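Local coordinates for DNA translocase coupling protein (Clostridium perfringens, PDB 6O1X), which probably binds DNA and ATP as a coupling protein in conjugative plasmid transfer, at residues Q156-Y161 against R228-I233; I233-E238 against I276-P281. All coordinates share one frame; numbering follows the deposited sequence.

In the fold
Following the chain from the N terminus, helix 142-155 follows the P-loop and leads into strand 159-163, which interaction 1 sets beside strand 229-233. This closes an excursion of 66 residues that includes edge strand 179-182 and helices 185-209 and 214-220. Interaction 2 then joins the end of strand 229-233 to strand 272-278, closing a shorter excursion of 37 residues: the second half of helix 237-240, all of helix 247-266 and the start of strand 272-278. The two contacts follow in series, neither nested nor crossed, and share Ile233. Together they build three neighbouring parallel strands, 159-163, 229-233 and 272-278, beside strand 131-135, which leads into the P-loop, in the parallel part of the mixed sheet.

Interaction 1: Q156-Y161 against R228-I233; sequences QGAIAY and RIIVVI. With BGC (beta-D-glucopyranose), chain D.
Ile159-Tyr161 and Ile229-Val231 run side by side as parallel strands, their axes 4.7 Å apart and inclined by 19°. This is a regular parallel pairing within the central sheet of a P-loop NTPase fold. Four backbone hydrogen bonds alternate along it, from Ile159 N to Arg228 O, Ile230 N to Ile159 O, Tyr161 N to Ile230 O and Val232 N to Tyr161 O, the last of them 2.8 Å long. Side chains then sort to two faces. On one, Ala160 and Ile230 lie under helix 142-155; the CG2 branch of Ile230 meets Ala160 CB at 3.8 Å and also reaches Ala158 CB at 4.1 Å. With CG1 anti to the backbone N (chi1 176°), Ile230 keeps CG2 turned toward its neighbours while its longer branch leads off. From the helix, Leu150 touches both Ala160 and Ile230, Leu154 adds to the alanine and Leu153 to the isoleucine. Just upstream, Gly157, with positive phi, closes helix 142-155 in a Schellman motif. Arg228, just before its strand, sends its guanidinium group to Asn127, Glu109 and Asn273.

The other face carries Ile159, Tyr161, Ile229 and Val231 and packs largely against helix 185-209, where Tyr161 touches Leu191 and Tyr194. Ile229 CG2 comes up in the plane of the tyrosine ring, at its edge, 3.7 Å from both CD2 and CE2. At the far end of the ring, Tyr161 OH is hydrogen-bonded to O1 of a bound glucose at 2.7 Å.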
loop_
_atom_site.group_PDB
_atom_site.type_symbol
_atom_site.label_atom_id
_atom_site.label_comp_id
_atom_site.label_asym_id
_atom_site.label_seq_id
_atom_site.Cartn_x
_atom_site.Cartn_y
_atom_site.Cartn_z
ATOM N N GLN A 156 6.088 -6.816 18.659
ATOM C CA GLN A 156 7.491 -6.446 18.911
ATOM C C GLN A 156 7.618 -5.463 20.090
ATOM O O GLN A 156 8.723 -4.992 20.367
ATOM C CB GLN A 156 8.167 -5.842 17.650
ATOM C CG GLN A 156 8.463 -6.829 16.510
ATOM C CD GLN A 156 8.890 -6.131 15.226
ATOM O OE1 GLN A 156 9.317 -4.958 15.207
ATOM N NE2 GLN A 156 8.793 -6.840 14.118
ATOM N N GLY A 157 6.511 -5.165 20.770
ATOM C CA GLY A 157 6.521 -4.310 21.955
ATOM C C GLY A 157 6.397 -2.815 21.740
ATOM O O GLY A 157 6.764 -2.039 22.633
ATOM N N ALA A 158 5.857 -2.382 20.582
ATOM C CA ALA A 158 5.671 -0.960 20.331
ATOM C C ALA A 158 4.461 -0.406 21.122
ATOM O O ALA A 158 3.527 -1.167 21.428
ATOM C CB ALA A 158 5.459 -0.720 18.834
ATOM N N ILE A 159 4.497 0.912 21.438
ATOM C CA ILE A 159 3.422 1.717 22.032
ATOM C C ILE A 159 2.605 2.192 20.803
ATOM O O ILE A 159 3.197 2.703 19.850
ATOM C CB ILE A 159 3.982 2.970 22.795
ATOM C CG1 ILE A 159 4.761 2.596 24.080
ATOM C CG2 ILE A 159 2.867 4.007 23.094
ATOM C CD1 ILE A 159 5.660 3.737 24.549
ATOM N N ALA A 160 1.276 2.086 20.846
ATOM C CA ALA A 160 0.443 2.466 19.723
ATOM C C ALA A 160 -0.597 3.556 19.998
ATOM O O ALA A 160 -1.215 3.578 21.074
ATOM C CB ALA A 160 -0.255 1.235 19.174
ATOM N N TYR A 161 -0.815 4.431 18.968
ATOM C CA TYR A 161 -1.845 5.459 18.934
ATOM C C TYR A 161 -2.603 5.287 17.661
ATOM O O TYR A 161 -1.995 5.080 16.609
ATOM C CB TYR A 161 -1.272 6.865 19.043
ATOM C CG TYR A 161 -0.516 7.081 20.327
ATOM C CD1 TYR A 161 -1.181 7.432 21.497
ATOM C CD2 TYR A 161 0.864 6.949 20.373
ATOM C CE1 TYR A 161 -0.486 7.653 22.682
ATOM C CE2 TYR A 161 1.567 7.124 21.561
ATOM C CZ TYR A 161 0.886 7.476 22.714
ATOM O OH TYR A 161 1.583 7.703 23.865
ATOM N N ARG A 228 9.456 1.959 20.444
ATOM C CA ARG A 228 8.963 2.425 19.145
ATOM C C ARG A 228 7.512 2.887 19.345
ATOM O O ARG A 228 6.714 2.208 20.007
ATOM C CB ARG A 228 9.008 1.296 18.070
ATOM C CG ARG A 228 8.504 1.760 16.676
ATOM C CD ARG A 228 8.749 0.780 15.516
ATOM N NE ARG A 228 10.152 0.362 15.439
ATOM C CZ ARG A 228 11.110 1.030 14.803
ATOM N NH1 ARG A 228 10.826 2.153 14.149
ATOM N NH2 ARG A 228 12.369 0.599 14.845
ATOM N N ILE A 229 7.175 4.028 18.762
ATOM C CA ILE A 229 5.809 4.549 18.808
ATOM C C ILE A 229 5.209 4.401 17.417
ATOM O O ILE A 229 5.758 4.915 16.446
ATOM C CB ILE A 229 5.738 6.006 19.379
ATOM C CG1 ILE A 229 6.207 6.039 20.873
ATOM C CG2 ILE A 229 4.311 6.602 19.210
ATOM C CD1 ILE A 229 6.273 7.366 21.522
ATOM N N ILE A 230 4.114 3.655 17.321
ATOM C CA ILE A 230 3.399 3.476 16.062
ATOM C C ILE A 230 2.100 4.294 16.095
ATOM O O ILE A 230 1.279 4.128 16.994
ATOM C CB ILE A 230 3.208 1.977 15.599
ATOM C CG1 ILE A 230 2.358 1.883 14.304
ATOM C CG2 ILE A 230 2.547 1.107 16.673
ATOM C CD1 ILE A 230 2.803 2.662 13.109
ATOM N N VAL A 231 1.925 5.170 15.097
ATOM C CA VAL A 231 0.751 6.051 14.944
ATOM C C VAL A 231 -0.048 5.680 13.681
ATOM O O VAL A 231 0.430 5.857 12.553
ATOM C CB VAL A 231 1.136 7.560 14.944
ATOM C CG1 VAL A 231 -0.108 8.434 15.146
ATOM C CG2 VAL A 231 2.201 7.856 15.993
ATOM N N VAL A 232 -1.264 5.186 13.874
ATOM C CA VAL A 232 -2.088 4.772 12.752
ATOM C C VAL A 232 -3.152 5.818 12.532
ATOM O O VAL A 232 -4.000 6.021 13.390
ATOM C CB VAL A 232 -2.682 3.330 12.905
ATOM C CG1 VAL A 232 -3.420 2.916 11.638
ATOM C CG2 VAL A 232 -1.610 2.309 13.235
ATOM N N ILE A 233 -3.090 6.496 11.405
ATOM C CA ILE A 233 -4.067 7.504 11.013
ATOM C C ILE A 233 -4.957 6.796 10.030
ATOM O O ILE A 233 -4.507 6.455 8.937
ATOM C CB ILE A 233 -3.389 8.755 10.400
ATOM C CG1 ILE A 233 -2.403 9.370 11.431
ATOM C CG2 ILE A 233 -4.460 9.790 9.909
ATOM C CD1 ILE A 233 -1.367 10.293 10.879
HETATM C C2 BGC D . 1.061 9.745 27.244
HETATM C C3 BGC D . 0.939 11.095 27.944
HETATM C C4 BGC D . 0.598 12.187 26.934
HETATM C C5 BGC D . -0.639 11.790 26.131
HETATM C C6 BGC D . -0.970 12.754 25.019
HETATM C C1 BGC D . -0.215 9.461 26.459
HETATM O O1 BGC D . -0.118 8.229 25.837
HETATM O O2 BGC D . 1.289 8.697 28.183
HETATM O O3 BGC D . 2.150 11.412 28.622
HETATM O O4 BGC D . 0.359 13.419 27.604
HETATM O O5 BGC D . -0.430 10.509 25.514
HETATM O O6 BGC D . -2.176 12.376 24.365
#

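Interaction 2: I233-E238 against I276-P281; sequences IDELAE and IGVQRP
Glu235 OE2 is gripped twice: it accepts a hydrogen bond of 2.8 Å from Ala237 N, a capping bond at the turn into helix 237-240, and another of 2.7 Å from a water that in turn accepts from Arg280 N. Ala237 uses the anti lone pair of OE2, on the side away from OE1. The second oxygen, OE1, faces the opposite segment and takes a weak hydrogen bond from Gln279 N. A bend at chi2 (51°) folds the glutamate chain back toward residues 278-279, so one carboxylate ties the start of a helix to the chain leaving a strand.

Behind it the backbones pair in parallel. Gly277 N donates to Ile233 O at 2.7 Å, and Gly277 O then accepts from Leu236 N at 2.8 Å. Between these bonds Gly277 CA lies 3.4 Å from Asp234 O, and the carbonyl oxygen occupies the very direction in which a CB on the glycine would point.

Apolar packing completes the contact. Ile233 and Ile276 lie alongside each other, with Ile233 CD1 3.8 Å from Ile276 CG1. Leu236 CB rests on Ile276 CG2 at 3.5 Å and also touches Val278 CG2.

The hydrophobic run of strand 229-233 followed by Asp234 and Glu235 is consistent with a Walker B motif. Asp234 points away from segment 276-281, and its OD1 makes a weak hydrogen bond to Ser143 OG of the P-loop; Gln279 OE1 is similarly weakly bonded to Thr138 OG1, and the Gln279 side chain comes to about 4 Å, nearest atoms, from the bound ATP analogue. Strand 272-278 runs between strands 229-233 and 131-135, with Ile276 and Val278 touching Leu133 and Pro281 continuing onto helix 305-312.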
loop_
_atom_site.group_PDB
_atom_site.type_symbol
_atom_site.label_atom_id
_atom_site.label_comp_id
_atom_site.label_asym_id
_atom_site.label_seq_id
_atom_site.Cartn_x
_atom_site.Cartn_y
_atom_site.Cartn_z
ATOM N N ILE A 233 -3.090 6.496 11.405
ATOM C CA ILE A 233 -4.067 7.504 11.013
ATOM C C ILE A 233 -4.957 6.796 10.030
ATOM O O ILE A 233 -4.507 6.455 8.937
ATOM C CB ILE A 233 -3.389 8.755 10.400
ATOM C CG1 ILE A 233 -2.403 9.370 11.431
ATOM C CG2 ILE A 233 -4.460 9.790 9.909
ATOM C CD1 ILE A 233 -1.367 10.293 10.879
ATOM N N ASP A 234 -6.193 6.509 10.433
ATOM C CA ASP A 234 -7.132 5.785 9.602
ATOM C C ASP A 234 -7.495 6.543 8.324
ATOM O O ASP A 234 -7.577 5.926 7.258
ATOM C CB ASP A 234 -8.394 5.396 10.405
ATOM C CG ASP A 234 -9.305 4.472 9.614
ATOM O OD1 ASP A 234 -8.883 3.317 9.334
ATOM O OD2 ASP A 234 -10.427 4.916 9.237
ATOM N N GLU A 235 -7.722 7.858 8.420
ATOM C CA GLU A 235 -8.072 8.644 7.241
ATOM C C GLU A 235 -7.413 9.998 7.252
ATOM O O GLU A 235 -7.792 10.886 8.040
ATOM C CB GLU A 235 -9.615 8.740 7.031
ATOM C CG GLU A 235 -10.021 9.583 5.812
ATOM C CD GLU A 235 -9.365 9.262 4.477
ATOM O OE1 GLU A 235 -9.514 8.118 3.992
ATOM O OE2 GLU A 235 -8.687 10.153 3.919
ATOM N N LEU A 236 -6.449 10.169 6.345
ATOM C CA LEU A 236 -5.681 11.402 6.216
ATOM C C LEU A 236 -6.567 12.628 5.961
ATOM O O LEU A 236 -6.263 13.706 6.507
ATOM C CB LEU A 236 -4.602 11.275 5.118
ATOM C CG LEU A 236 -3.569 12.419 5.029
ATOM C CD1 LEU A 236 -2.934 12.748 6.407
ATOM C CD2 LEU A 236 -2.555 12.184 3.896
ATOM N N ALA A 237 -7.675 12.460 5.167
ATOM C CA ALA A 237 -8.577 13.588 4.843
ATOM C C ALA A 237 -9.254 14.216 6.092
ATOM O O ALA A 237 -9.419 15.427 6.139
ATOM C CB ALA A 237 -9.594 13.204 3.771
ATOM N N GLU A 238 -9.493 13.421 7.136
ATOM C CA GLU A 238 -10.061 13.886 8.399
ATOM C C GLU A 238 -9.153 14.944 9.079
ATOM O O GLU A 238 -9.649 15.725 9.887
ATOM C CB GLU A 238 -10.235 12.714 9.384
ATOM C CG GLU A 238 -11.135 11.585 8.943
ATOM C CD GLU A 238 -11.211 10.418 9.915
ATOM O OE1 GLU A 238 -10.243 10.202 10.685
ATOM O OE2 GLU A 238 -12.244 9.710 9.901
ATOM N N ILE A 276 -0.420 5.920 7.568
ATOM C CA ILE A 276 -1.541 6.739 7.131
ATOM C C ILE A 276 -2.434 6.076 6.106
ATOM O O ILE A 276 -1.938 5.594 5.089
ATOM C CB ILE A 276 -0.981 8.090 6.620
ATOM C CG1 ILE A 276 -0.022 8.736 7.667
ATOM C CG2 ILE A 276 -2.129 9.050 6.289
ATOM C CD1 ILE A 276 1.062 9.730 7.102
ATOM N N GLY A 277 -3.746 6.092 6.366
ATOM C CA GLY A 277 -4.756 5.586 5.442
ATOM C C GLY A 277 -5.363 6.704 4.612
ATOM O O GLY A 277 -5.571 7.807 5.127
ATOM N N VAL A 278 -5.593 6.464 3.306
ATOM C CA VAL A 278 -6.277 7.422 2.411
ATOM C C VAL A 278 -7.272 6.652 1.543
ATOM O O VAL A 278 -6.906 5.648 0.932
ATOM C CB VAL A 278 -5.396 8.339 1.495
ATOM C CG1 VAL A 278 -6.206 9.544 0.991
ATOM C CG2 VAL A 278 -4.152 8.820 2.190
ATOM N N GLN A 279 -8.504 7.153 1.437
ATOM C CA GLN A 279 -9.535 6.535 0.599
ATOM C C GLN A 279 -9.602 7.201 -0.769
ATOM O O GLN A 279 -9.657 6.518 -1.791
ATOM C CB GLN A 279 -10.882 6.621 1.294
ATOM C CG GLN A 279 -11.880 5.575 0.839
ATOM C CD GLN A 279 -12.890 5.312 1.932
ATOM O OE1 GLN A 279 -12.829 4.296 2.662
ATOM N NE2 GLN A 279 -13.831 6.237 2.072
ATOM N N ARG A 280 -9.560 8.541 -0.768
ATOM C CA ARG A 280 -9.679 9.402 -1.925
ATOM C C ARG A 280 -8.446 10.262 -2.158
ATOM O O ARG A 280 -8.295 11.335 -1.544
ATOM C CB ARG A 280 -10.934 10.290 -1.787
ATOM C CG ARG A 280 -11.356 10.984 -3.075
ATOM C CD ARG A 280 -11.931 9.978 -4.047
ATOM N NE ARG A 280 -10.982 9.611 -5.098
ATOM C CZ ARG A 280 -11.111 8.533 -5.864
ATOM N NH1 ARG A 280 -10.225 8.278 -6.815
ATOM N NH2 ARG A 280 -12.132 7.703 -5.688
ATOM N N PRO A 281 -7.577 9.819 -3.087
ATOM C CA PRO A 281 -6.392 10.613 -3.443
ATOM C C PRO A 281 -6.743 12.004 -3.966
ATOM O O PRO A 281 -7.443 12.152 -4.962
ATOM C CB PRO A 281 -5.726 9.768 -4.537
ATOM C CG PRO A 281 -6.230 8.377 -4.312
ATOM C CD PRO A 281 -7.648 8.587 -3.894
HETATM O O HOH W 1 -9.632 10.164 1.422
#